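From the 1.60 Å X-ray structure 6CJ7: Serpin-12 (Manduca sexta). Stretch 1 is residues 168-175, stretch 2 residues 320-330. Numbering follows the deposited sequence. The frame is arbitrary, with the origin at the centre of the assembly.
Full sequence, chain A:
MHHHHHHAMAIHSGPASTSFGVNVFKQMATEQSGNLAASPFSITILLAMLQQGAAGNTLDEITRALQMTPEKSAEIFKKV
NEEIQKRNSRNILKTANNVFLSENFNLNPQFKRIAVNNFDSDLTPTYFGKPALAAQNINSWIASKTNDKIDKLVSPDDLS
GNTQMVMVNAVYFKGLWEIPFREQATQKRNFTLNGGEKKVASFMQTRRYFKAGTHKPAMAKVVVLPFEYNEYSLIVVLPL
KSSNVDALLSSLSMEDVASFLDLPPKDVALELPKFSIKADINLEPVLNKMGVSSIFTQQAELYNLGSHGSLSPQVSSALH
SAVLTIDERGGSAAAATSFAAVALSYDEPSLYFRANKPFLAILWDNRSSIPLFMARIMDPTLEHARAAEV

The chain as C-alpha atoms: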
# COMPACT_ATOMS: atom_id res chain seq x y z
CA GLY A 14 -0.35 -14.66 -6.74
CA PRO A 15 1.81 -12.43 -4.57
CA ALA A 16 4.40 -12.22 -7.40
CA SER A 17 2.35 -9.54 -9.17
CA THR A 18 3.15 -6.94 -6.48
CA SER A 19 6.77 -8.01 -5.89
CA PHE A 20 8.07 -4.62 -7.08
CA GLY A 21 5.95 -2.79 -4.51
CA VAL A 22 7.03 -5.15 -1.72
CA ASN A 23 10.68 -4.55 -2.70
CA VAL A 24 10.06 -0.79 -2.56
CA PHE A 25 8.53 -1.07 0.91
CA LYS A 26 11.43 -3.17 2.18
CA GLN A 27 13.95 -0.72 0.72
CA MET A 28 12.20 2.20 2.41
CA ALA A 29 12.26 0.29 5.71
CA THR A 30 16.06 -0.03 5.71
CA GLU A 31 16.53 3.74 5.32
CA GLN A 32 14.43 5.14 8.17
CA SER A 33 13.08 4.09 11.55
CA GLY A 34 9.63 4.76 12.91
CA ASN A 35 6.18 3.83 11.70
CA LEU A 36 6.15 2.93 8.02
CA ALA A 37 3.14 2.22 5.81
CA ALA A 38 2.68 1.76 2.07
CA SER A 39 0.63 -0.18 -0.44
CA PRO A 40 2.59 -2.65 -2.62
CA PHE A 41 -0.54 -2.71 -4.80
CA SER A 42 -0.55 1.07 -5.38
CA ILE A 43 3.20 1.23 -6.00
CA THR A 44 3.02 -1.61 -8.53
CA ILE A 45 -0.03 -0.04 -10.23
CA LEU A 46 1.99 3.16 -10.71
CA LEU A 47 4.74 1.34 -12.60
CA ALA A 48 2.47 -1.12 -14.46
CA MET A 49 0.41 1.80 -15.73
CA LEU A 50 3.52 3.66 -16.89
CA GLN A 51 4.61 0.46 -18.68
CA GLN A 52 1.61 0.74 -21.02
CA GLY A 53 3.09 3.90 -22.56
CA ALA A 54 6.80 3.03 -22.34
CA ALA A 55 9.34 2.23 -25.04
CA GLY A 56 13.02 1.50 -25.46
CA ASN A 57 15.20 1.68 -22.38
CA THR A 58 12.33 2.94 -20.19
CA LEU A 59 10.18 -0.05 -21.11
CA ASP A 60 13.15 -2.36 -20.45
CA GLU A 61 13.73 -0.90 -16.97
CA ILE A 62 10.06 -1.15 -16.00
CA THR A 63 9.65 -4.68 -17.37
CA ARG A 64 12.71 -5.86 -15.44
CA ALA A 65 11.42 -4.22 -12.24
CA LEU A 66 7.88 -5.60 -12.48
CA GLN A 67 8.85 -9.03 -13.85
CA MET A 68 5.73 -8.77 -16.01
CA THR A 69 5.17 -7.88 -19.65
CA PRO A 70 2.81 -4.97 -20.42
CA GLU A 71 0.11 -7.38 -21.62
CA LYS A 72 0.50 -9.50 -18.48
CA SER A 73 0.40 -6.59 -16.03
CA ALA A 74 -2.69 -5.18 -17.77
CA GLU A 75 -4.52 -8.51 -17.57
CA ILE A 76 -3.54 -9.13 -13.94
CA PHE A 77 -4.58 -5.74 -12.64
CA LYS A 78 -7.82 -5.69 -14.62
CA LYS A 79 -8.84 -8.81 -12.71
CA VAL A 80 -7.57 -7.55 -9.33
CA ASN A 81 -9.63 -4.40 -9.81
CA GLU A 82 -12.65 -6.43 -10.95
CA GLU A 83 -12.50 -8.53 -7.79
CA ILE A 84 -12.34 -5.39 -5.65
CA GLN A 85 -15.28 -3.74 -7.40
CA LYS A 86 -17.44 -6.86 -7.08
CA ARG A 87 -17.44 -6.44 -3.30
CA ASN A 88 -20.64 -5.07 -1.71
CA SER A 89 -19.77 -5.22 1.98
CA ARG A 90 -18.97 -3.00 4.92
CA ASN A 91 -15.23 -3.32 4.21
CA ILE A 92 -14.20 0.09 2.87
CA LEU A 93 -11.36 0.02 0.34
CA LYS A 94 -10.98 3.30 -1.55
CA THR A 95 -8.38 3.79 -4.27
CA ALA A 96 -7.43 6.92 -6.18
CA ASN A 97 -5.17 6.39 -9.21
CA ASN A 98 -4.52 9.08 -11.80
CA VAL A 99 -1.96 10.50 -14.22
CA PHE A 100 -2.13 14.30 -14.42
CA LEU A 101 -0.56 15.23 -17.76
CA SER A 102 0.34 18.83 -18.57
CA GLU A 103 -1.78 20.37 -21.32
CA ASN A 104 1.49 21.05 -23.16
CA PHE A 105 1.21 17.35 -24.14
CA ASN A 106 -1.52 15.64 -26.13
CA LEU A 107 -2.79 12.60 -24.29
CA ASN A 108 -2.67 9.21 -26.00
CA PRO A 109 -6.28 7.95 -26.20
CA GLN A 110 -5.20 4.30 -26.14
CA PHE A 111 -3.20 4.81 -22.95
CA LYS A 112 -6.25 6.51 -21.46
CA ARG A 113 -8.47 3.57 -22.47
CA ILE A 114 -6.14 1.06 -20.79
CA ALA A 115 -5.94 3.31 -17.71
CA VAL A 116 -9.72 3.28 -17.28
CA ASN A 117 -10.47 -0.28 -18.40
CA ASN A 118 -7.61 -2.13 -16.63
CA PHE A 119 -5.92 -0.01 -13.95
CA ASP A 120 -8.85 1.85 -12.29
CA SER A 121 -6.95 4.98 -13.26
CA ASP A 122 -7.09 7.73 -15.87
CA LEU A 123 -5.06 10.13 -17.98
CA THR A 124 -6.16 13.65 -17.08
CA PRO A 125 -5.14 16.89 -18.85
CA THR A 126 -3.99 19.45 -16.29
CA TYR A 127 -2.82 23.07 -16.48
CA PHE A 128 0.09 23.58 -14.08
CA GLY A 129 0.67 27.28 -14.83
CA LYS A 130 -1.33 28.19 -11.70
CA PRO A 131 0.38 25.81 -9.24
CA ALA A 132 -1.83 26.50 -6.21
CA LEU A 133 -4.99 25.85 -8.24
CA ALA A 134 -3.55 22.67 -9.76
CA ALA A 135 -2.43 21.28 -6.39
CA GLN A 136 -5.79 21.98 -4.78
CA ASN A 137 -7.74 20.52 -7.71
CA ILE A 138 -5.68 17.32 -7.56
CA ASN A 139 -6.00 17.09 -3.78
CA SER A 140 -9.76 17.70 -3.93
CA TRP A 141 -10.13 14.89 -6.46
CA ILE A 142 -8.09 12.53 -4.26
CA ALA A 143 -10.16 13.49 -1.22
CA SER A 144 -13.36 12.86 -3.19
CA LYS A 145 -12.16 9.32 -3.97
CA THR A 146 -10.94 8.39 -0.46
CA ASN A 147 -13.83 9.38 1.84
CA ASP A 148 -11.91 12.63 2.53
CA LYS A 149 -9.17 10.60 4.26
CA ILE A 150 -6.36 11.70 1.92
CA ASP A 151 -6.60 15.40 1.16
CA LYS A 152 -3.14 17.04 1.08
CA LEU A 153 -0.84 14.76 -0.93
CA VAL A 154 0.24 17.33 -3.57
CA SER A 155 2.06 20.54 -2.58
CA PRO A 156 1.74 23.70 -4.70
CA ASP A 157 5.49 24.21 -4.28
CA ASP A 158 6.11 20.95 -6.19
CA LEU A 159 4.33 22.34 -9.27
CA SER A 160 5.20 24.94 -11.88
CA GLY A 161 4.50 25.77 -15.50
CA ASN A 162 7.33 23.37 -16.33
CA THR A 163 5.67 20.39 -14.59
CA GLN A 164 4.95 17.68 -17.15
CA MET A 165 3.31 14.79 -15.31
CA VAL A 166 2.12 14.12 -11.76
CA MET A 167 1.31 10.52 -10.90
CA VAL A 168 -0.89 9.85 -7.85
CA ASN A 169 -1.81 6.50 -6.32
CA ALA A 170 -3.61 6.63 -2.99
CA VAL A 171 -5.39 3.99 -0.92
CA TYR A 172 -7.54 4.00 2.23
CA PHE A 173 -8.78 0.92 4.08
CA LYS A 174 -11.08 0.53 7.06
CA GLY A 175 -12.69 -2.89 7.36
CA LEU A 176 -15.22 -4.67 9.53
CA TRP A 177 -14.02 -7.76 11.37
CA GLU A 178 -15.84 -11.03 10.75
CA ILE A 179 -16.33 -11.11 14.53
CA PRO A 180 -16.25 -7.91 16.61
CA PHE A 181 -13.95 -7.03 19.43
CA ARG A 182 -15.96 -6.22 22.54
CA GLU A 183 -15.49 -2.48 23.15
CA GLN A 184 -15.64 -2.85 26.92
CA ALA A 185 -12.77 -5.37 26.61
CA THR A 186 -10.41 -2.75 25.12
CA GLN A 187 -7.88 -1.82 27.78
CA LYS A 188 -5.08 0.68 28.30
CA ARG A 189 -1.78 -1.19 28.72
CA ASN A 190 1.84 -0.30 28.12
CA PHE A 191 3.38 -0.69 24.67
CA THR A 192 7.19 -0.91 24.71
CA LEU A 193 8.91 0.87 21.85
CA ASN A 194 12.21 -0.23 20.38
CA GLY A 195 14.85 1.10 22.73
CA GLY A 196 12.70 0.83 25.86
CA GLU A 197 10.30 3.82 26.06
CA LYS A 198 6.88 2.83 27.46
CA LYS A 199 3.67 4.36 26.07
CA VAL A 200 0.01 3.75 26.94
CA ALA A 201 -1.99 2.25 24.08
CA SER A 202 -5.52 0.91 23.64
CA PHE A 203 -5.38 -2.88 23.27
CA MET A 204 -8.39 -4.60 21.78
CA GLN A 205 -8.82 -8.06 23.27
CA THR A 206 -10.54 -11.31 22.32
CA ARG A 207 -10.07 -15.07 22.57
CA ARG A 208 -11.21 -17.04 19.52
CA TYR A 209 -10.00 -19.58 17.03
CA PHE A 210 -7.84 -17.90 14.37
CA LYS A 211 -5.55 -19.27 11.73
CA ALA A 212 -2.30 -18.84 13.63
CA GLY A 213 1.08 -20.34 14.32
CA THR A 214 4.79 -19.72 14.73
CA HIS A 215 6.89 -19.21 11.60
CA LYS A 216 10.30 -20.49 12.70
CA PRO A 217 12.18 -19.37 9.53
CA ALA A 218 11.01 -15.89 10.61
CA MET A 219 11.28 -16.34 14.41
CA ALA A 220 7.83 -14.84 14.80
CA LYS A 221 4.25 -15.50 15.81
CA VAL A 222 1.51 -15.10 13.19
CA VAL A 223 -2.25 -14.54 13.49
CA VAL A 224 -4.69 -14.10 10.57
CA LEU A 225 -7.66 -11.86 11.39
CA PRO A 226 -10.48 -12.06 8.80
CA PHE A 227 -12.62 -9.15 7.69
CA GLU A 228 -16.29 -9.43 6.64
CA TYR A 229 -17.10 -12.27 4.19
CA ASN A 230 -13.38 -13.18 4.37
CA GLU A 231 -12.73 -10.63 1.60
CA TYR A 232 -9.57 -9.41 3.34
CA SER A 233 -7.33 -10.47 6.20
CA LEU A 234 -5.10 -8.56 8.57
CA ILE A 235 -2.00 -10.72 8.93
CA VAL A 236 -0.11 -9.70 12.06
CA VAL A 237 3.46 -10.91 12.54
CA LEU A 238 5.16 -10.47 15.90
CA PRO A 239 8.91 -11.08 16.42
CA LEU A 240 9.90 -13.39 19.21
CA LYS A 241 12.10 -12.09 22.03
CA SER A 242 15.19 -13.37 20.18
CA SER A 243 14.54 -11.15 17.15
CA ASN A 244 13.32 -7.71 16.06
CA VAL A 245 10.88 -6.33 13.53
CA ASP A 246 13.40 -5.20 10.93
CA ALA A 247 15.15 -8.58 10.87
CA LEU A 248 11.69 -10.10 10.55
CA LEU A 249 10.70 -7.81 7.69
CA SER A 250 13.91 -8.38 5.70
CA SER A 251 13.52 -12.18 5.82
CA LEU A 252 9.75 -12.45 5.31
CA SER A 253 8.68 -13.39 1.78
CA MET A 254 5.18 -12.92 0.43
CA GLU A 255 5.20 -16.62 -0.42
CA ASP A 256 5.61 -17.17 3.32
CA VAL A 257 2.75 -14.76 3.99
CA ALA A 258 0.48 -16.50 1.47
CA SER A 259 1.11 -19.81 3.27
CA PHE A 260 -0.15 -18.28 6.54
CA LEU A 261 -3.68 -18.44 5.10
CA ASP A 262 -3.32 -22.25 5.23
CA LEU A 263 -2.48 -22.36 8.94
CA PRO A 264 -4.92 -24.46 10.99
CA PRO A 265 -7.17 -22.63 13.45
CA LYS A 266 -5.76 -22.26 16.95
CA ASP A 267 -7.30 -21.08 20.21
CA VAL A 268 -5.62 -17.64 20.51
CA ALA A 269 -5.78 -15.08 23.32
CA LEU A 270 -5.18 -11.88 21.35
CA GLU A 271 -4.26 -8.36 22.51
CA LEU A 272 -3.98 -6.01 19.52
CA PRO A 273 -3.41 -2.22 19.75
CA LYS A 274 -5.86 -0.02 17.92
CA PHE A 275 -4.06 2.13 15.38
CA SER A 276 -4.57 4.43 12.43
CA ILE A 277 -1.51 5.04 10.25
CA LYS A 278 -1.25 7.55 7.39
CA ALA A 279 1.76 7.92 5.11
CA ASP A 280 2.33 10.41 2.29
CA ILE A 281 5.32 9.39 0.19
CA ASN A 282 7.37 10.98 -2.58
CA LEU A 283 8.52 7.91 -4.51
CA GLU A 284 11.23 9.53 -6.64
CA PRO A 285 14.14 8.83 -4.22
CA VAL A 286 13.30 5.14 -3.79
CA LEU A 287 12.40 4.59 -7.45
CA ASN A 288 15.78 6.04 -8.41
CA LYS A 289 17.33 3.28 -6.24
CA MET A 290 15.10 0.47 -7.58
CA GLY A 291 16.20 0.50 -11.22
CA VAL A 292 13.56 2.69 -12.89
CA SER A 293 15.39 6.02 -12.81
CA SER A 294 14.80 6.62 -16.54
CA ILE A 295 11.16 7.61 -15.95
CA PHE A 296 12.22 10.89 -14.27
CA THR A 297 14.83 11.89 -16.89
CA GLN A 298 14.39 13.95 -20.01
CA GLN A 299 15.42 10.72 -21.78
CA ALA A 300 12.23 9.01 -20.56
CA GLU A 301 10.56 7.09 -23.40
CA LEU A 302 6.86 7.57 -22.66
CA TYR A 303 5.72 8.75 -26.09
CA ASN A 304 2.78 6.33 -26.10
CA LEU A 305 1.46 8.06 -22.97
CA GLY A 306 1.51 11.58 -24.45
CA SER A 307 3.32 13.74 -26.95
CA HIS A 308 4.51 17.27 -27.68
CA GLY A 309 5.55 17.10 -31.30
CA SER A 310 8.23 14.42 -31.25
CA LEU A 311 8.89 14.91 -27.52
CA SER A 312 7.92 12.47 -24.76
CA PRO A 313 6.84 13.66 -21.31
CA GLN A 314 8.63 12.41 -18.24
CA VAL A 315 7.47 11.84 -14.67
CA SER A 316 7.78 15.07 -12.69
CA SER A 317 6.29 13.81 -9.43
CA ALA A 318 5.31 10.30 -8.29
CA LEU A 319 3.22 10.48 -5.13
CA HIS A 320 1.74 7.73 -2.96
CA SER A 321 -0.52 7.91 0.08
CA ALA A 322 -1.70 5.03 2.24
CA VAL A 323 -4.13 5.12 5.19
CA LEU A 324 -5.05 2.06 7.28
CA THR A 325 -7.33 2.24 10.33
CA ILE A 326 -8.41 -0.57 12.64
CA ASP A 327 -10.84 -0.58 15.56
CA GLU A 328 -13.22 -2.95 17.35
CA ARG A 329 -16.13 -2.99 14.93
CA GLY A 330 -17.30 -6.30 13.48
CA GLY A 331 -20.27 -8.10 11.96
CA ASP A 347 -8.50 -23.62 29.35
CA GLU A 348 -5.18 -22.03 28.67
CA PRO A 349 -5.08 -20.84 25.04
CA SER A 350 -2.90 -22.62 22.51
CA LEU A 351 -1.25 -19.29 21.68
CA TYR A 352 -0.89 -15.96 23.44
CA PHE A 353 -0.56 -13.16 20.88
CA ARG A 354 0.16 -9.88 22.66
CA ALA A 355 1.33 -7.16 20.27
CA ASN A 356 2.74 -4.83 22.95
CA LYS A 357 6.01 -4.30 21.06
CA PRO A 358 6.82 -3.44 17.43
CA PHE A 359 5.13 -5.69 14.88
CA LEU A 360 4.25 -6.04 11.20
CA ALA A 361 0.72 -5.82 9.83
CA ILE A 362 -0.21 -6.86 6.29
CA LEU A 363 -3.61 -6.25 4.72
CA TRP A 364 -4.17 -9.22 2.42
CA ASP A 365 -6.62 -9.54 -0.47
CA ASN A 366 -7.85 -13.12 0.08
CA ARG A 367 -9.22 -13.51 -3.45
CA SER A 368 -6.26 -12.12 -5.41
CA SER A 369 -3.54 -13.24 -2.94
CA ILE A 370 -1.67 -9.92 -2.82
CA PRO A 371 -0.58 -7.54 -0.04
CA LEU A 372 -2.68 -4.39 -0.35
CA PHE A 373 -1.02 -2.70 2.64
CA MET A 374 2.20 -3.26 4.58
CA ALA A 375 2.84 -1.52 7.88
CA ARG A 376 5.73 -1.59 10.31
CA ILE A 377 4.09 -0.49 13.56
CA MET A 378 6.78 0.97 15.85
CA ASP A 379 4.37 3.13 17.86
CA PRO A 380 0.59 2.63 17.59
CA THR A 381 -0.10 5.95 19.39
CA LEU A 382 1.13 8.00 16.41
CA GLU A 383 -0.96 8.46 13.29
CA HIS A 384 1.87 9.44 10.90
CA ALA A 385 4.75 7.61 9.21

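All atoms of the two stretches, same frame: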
# COMPACT_ATOMS: atom_id res chain seq x y z
N VAL A 168 -0.36 10.03 -9.20
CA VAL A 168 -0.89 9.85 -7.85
C VAL A 168 -1.52 8.47 -7.72
O VAL A 168 -2.27 8.02 -8.60
CB VAL A 168 -1.90 10.95 -7.44
CG1 VAL A 168 -1.28 12.30 -7.48
CG2 VAL A 168 -3.15 10.91 -8.29
N ASN A 169 -1.20 7.79 -6.63
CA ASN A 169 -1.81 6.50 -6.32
C ASN A 169 -2.01 6.47 -4.82
O ASN A 169 -1.03 6.47 -4.07
CB ASN A 169 -0.94 5.34 -6.79
CG ASN A 169 -0.77 5.32 -8.29
OD1 ASN A 169 0.13 5.97 -8.84
ND2 ASN A 169 -1.67 4.60 -8.97
N ALA A 170 -3.26 6.52 -4.40
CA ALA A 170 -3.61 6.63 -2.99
C ALA A 170 -4.55 5.49 -2.62
O ALA A 170 -5.31 5.00 -3.46
CB ALA A 170 -4.25 7.98 -2.70
N VAL A 171 -4.50 5.07 -1.36
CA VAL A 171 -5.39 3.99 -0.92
C VAL A 171 -5.74 4.19 0.55
O VAL A 171 -4.89 4.57 1.36
CB VAL A 171 -4.77 2.60 -1.18
CG1 VAL A 171 -3.52 2.39 -0.37
CG2 VAL A 171 -5.80 1.51 -0.89
N TYR A 172 -7.01 3.94 0.86
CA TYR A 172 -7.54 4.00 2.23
C TYR A 172 -8.28 2.71 2.51
O TYR A 172 -9.09 2.26 1.69
CB TYR A 172 -8.50 5.19 2.40
CG TYR A 172 -9.37 5.12 3.63
CD1 TYR A 172 -8.82 5.27 4.89
CD2 TYR A 172 -10.75 4.98 3.53
CE1 TYR A 172 -9.62 5.23 6.04
CE2 TYR A 172 -11.55 4.93 4.67
CZ TYR A 172 -10.98 5.07 5.91
OH TYR A 172 -11.76 5.04 7.05
N PHE A 173 -8.02 2.10 3.67
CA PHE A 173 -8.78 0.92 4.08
C PHE A 173 -9.25 1.05 5.51
O PHE A 173 -8.47 1.37 6.40
CB PHE A 173 -7.96 -0.38 3.95
CG PHE A 173 -8.76 -1.62 4.27
CD1 PHE A 173 -8.72 -2.19 5.54
CD2 PHE A 173 -9.56 -2.20 3.31
CE1 PHE A 173 -9.45 -3.32 5.85
CE2 PHE A 173 -10.31 -3.34 3.61
CZ PHE A 173 -10.25 -3.90 4.88
N LYS A 174 -10.54 0.77 5.73
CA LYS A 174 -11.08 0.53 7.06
C LYS A 174 -12.10 -0.58 6.91
O LYS A 174 -13.10 -0.40 6.21
CB LYS A 174 -11.72 1.79 7.64
CG LYS A 174 -11.91 1.75 9.18
CD LYS A 174 -13.09 0.93 9.61
CE LYS A 174 -13.11 0.75 11.12
NZ LYS A 174 -14.10 -0.29 11.49
N GLY A 175 -11.85 -1.73 7.54
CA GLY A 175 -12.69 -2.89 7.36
C GLY A 175 -13.52 -3.18 8.60
O GLY A 175 -13.40 -2.54 9.64
N HIS A 320 2.51 8.83 -3.51
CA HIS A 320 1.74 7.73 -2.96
C HIS A 320 1.26 8.07 -1.56
O HIS A 320 2.01 8.59 -0.75
CB HIS A 320 2.58 6.43 -2.92
CG HIS A 320 1.90 5.29 -2.21
ND1 HIS A 320 0.61 4.89 -2.49
CD2 HIS A 320 2.34 4.48 -1.21
CE1 HIS A 320 0.29 3.88 -1.69
NE2 HIS A 320 1.32 3.60 -0.92
N SER A 321 -0.00 7.77 -1.28
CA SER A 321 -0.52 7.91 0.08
C SER A 321 -1.25 6.64 0.47
O SER A 321 -1.94 6.03 -0.35
CB SER A 321 -1.46 9.11 0.21
OG SER A 321 -1.95 9.19 1.55
N ALA A 322 -1.11 6.27 1.74
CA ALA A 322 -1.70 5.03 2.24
C ALA A 322 -2.24 5.29 3.64
O ALA A 322 -1.51 5.81 4.49
CB ALA A 322 -0.67 3.90 2.28
N VAL A 323 -3.51 4.95 3.88
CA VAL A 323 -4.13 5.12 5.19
C VAL A 323 -4.78 3.80 5.58
O VAL A 323 -5.61 3.27 4.83
CB VAL A 323 -5.19 6.24 5.20
CG1 VAL A 323 -5.87 6.31 6.57
CG2 VAL A 323 -4.56 7.60 4.87
N LEU A 324 -4.44 3.29 6.76
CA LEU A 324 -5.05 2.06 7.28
C LEU A 324 -5.49 2.33 8.71
O LEU A 324 -4.70 2.79 9.53
CB LEU A 324 -4.06 0.90 7.27
CG LEU A 324 -4.52 -0.37 7.98
CD1 LEU A 324 -5.67 -1.00 7.19
CD2 LEU A 324 -3.35 -1.34 8.13
N THR A 325 -6.76 2.02 9.00
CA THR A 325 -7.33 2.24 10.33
C THR A 325 -7.94 0.93 10.79
O THR A 325 -8.66 0.29 10.03
CB THR A 325 -8.41 3.33 10.32
OG1 THR A 325 -7.84 4.56 9.83
CG2 THR A 325 -8.96 3.56 11.72
N ILE A 326 -7.69 0.55 12.05
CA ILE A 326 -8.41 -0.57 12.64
C ILE A 326 -9.06 -0.14 13.94
O ILE A 326 -8.55 0.73 14.65
CB ILE A 326 -7.51 -1.82 12.86
CG1 ILE A 326 -6.47 -1.60 13.95
CG2 ILE A 326 -6.83 -2.25 11.55
CD1 ILE A 326 -5.83 -2.91 14.36
N ASP A 327 -10.20 -0.76 14.25
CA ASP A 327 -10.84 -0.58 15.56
C ASP A 327 -11.65 -1.84 15.86
O ASP A 327 -11.46 -2.88 15.22
CB ASP A 327 -11.67 0.73 15.60
CG ASP A 327 -12.85 0.74 14.64
OD1 ASP A 327 -13.32 -0.32 14.19
OD2 ASP A 327 -13.34 1.86 14.36
N GLU A 328 -12.56 -1.75 16.84
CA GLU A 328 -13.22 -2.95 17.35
C GLU A 328 -14.32 -3.49 16.45
O GLU A 328 -14.77 -4.62 16.67
CB GLU A 328 -13.84 -2.68 18.72
CG GLU A 328 -12.87 -2.39 19.87
CD GLU A 328 -12.54 -0.90 20.02
OE1 GLU A 328 -12.05 -0.54 21.11
OE2 GLU A 328 -12.72 -0.11 19.08
N ARG A 329 -14.81 -2.71 15.49
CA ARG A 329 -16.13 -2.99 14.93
C ARG A 329 -16.12 -4.25 14.06
O ARG A 329 -15.20 -4.49 13.28
CB ARG A 329 -16.62 -1.78 14.12
CG ARG A 329 -18.13 -1.78 13.97
CD ARG A 329 -18.67 -0.54 13.28
NE ARG A 329 -20.12 -0.68 13.07
CZ ARG A 329 -20.68 -0.80 11.87
NH1 ARG A 329 -19.93 -0.77 10.77
NH2 ARG A 329 -22.00 -0.92 11.77
N GLY A 330 -17.17 -5.06 14.22
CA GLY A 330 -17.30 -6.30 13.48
C GLY A 330 -18.75 -6.59 13.14
O GLY A 330 -19.67 -5.90 13.57
O HOH W 1 -10.49 5.99 9.34
O HOH W 2 -13.28 -2.68 12.51
O HOH W 3 -9.81 -2.03 9.39
O HOH W 4 -10.80 -2.96 11.94

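Two neighbouring strands of Serpin-12, residues 168-174 and 320-326, run parallel with their axes 1° apart and 4.7 Å from each other at closest approach; together the two stretches bury 604 Å² between them. The residues that meet here lie at least 149 positions apart in sequence. Lys 174, Val 323 and Val 171 have the most surface covered by the opposing stretch, 87, 61 and 59 Å², and the contact can be read from them.

Val 171 and Val 323 carry the middle of the hydrogen-bond ladder. Val 171 N donates to Ser 321 O (2.9 Å), and Val 171 O accepts from Val 323 N (2.9 Å), so one residue reaches two partners on either side of Ala 322, as parallel pairing requires. Val 323 answers in the same way: its O accepts from Phe 173 N (2.9 Å), bracketing Tyr 172. The ladder continues at both ends with longer bonds, Ser 321 N to Asn 169 O and Thr 325 N to Phe 173 O, each 3.2 Å. Between these rungs the alpha carbons also approach the carbonyls, as in the CA-H...O contacts from Ala 322 CA to Val 171 O and from Tyr 172 CA to Val 323 O, both 3.3 Å.

Side chains alternate between the two faces of the sheet. On the face of Val 171, its CG1 lies 4.2 Å from Ala 322 CB and 4.3 Å from His 320 CE1, at the edge of the imidazole ring. Further along that face Phe 173 CD1 meets Leu 324 CD1 at 3.7 Å, again at the ring edge. His 320 adds a polar contact: its ND1 donates to Asn 169 O (2.8 Å), the same carbonyl that accepts from Ser 321 N. On the other face Val 323 CG1 packs 3.6 Å from Tyr 172 CD1, near the plane of the phenol ring. Beyond it, water 1 joins Tyr 172 OH (2.8 Å) to Thr 325 OG1 (3.1 Å), linking the two side chains through their hydroxyls.

Lys 174 extends the contact past the regular ladder. Its CB points to the face that carries Tyr 172 and Val 323, but the chain bends at chi2 (-78°, m) and its end comes nearer to the other stretch. Lys 174 CG lies 4.0 Å from Thr 325 CB, and Lys 174 NZ forms a salt bridge with Asp 327 OD1 at 2.8 Å. The same OD1 accepts from Arg 329 N (3.1 Å), so one carboxylate oxygen ties the ammonium group to the turn. Lys 174 NZ also donates to Gly 175 O (3.0 Å) and to water 2 (2.7 Å from NZ to the water O), which in turn donates to Arg 329 O (2.7 Å from the water O). Nearby, water 3 accepts from Gly 175 N (2.8 Å) and donates to Thr 325 O (2.7 Å), bridging the backbones where direct pairing gives way.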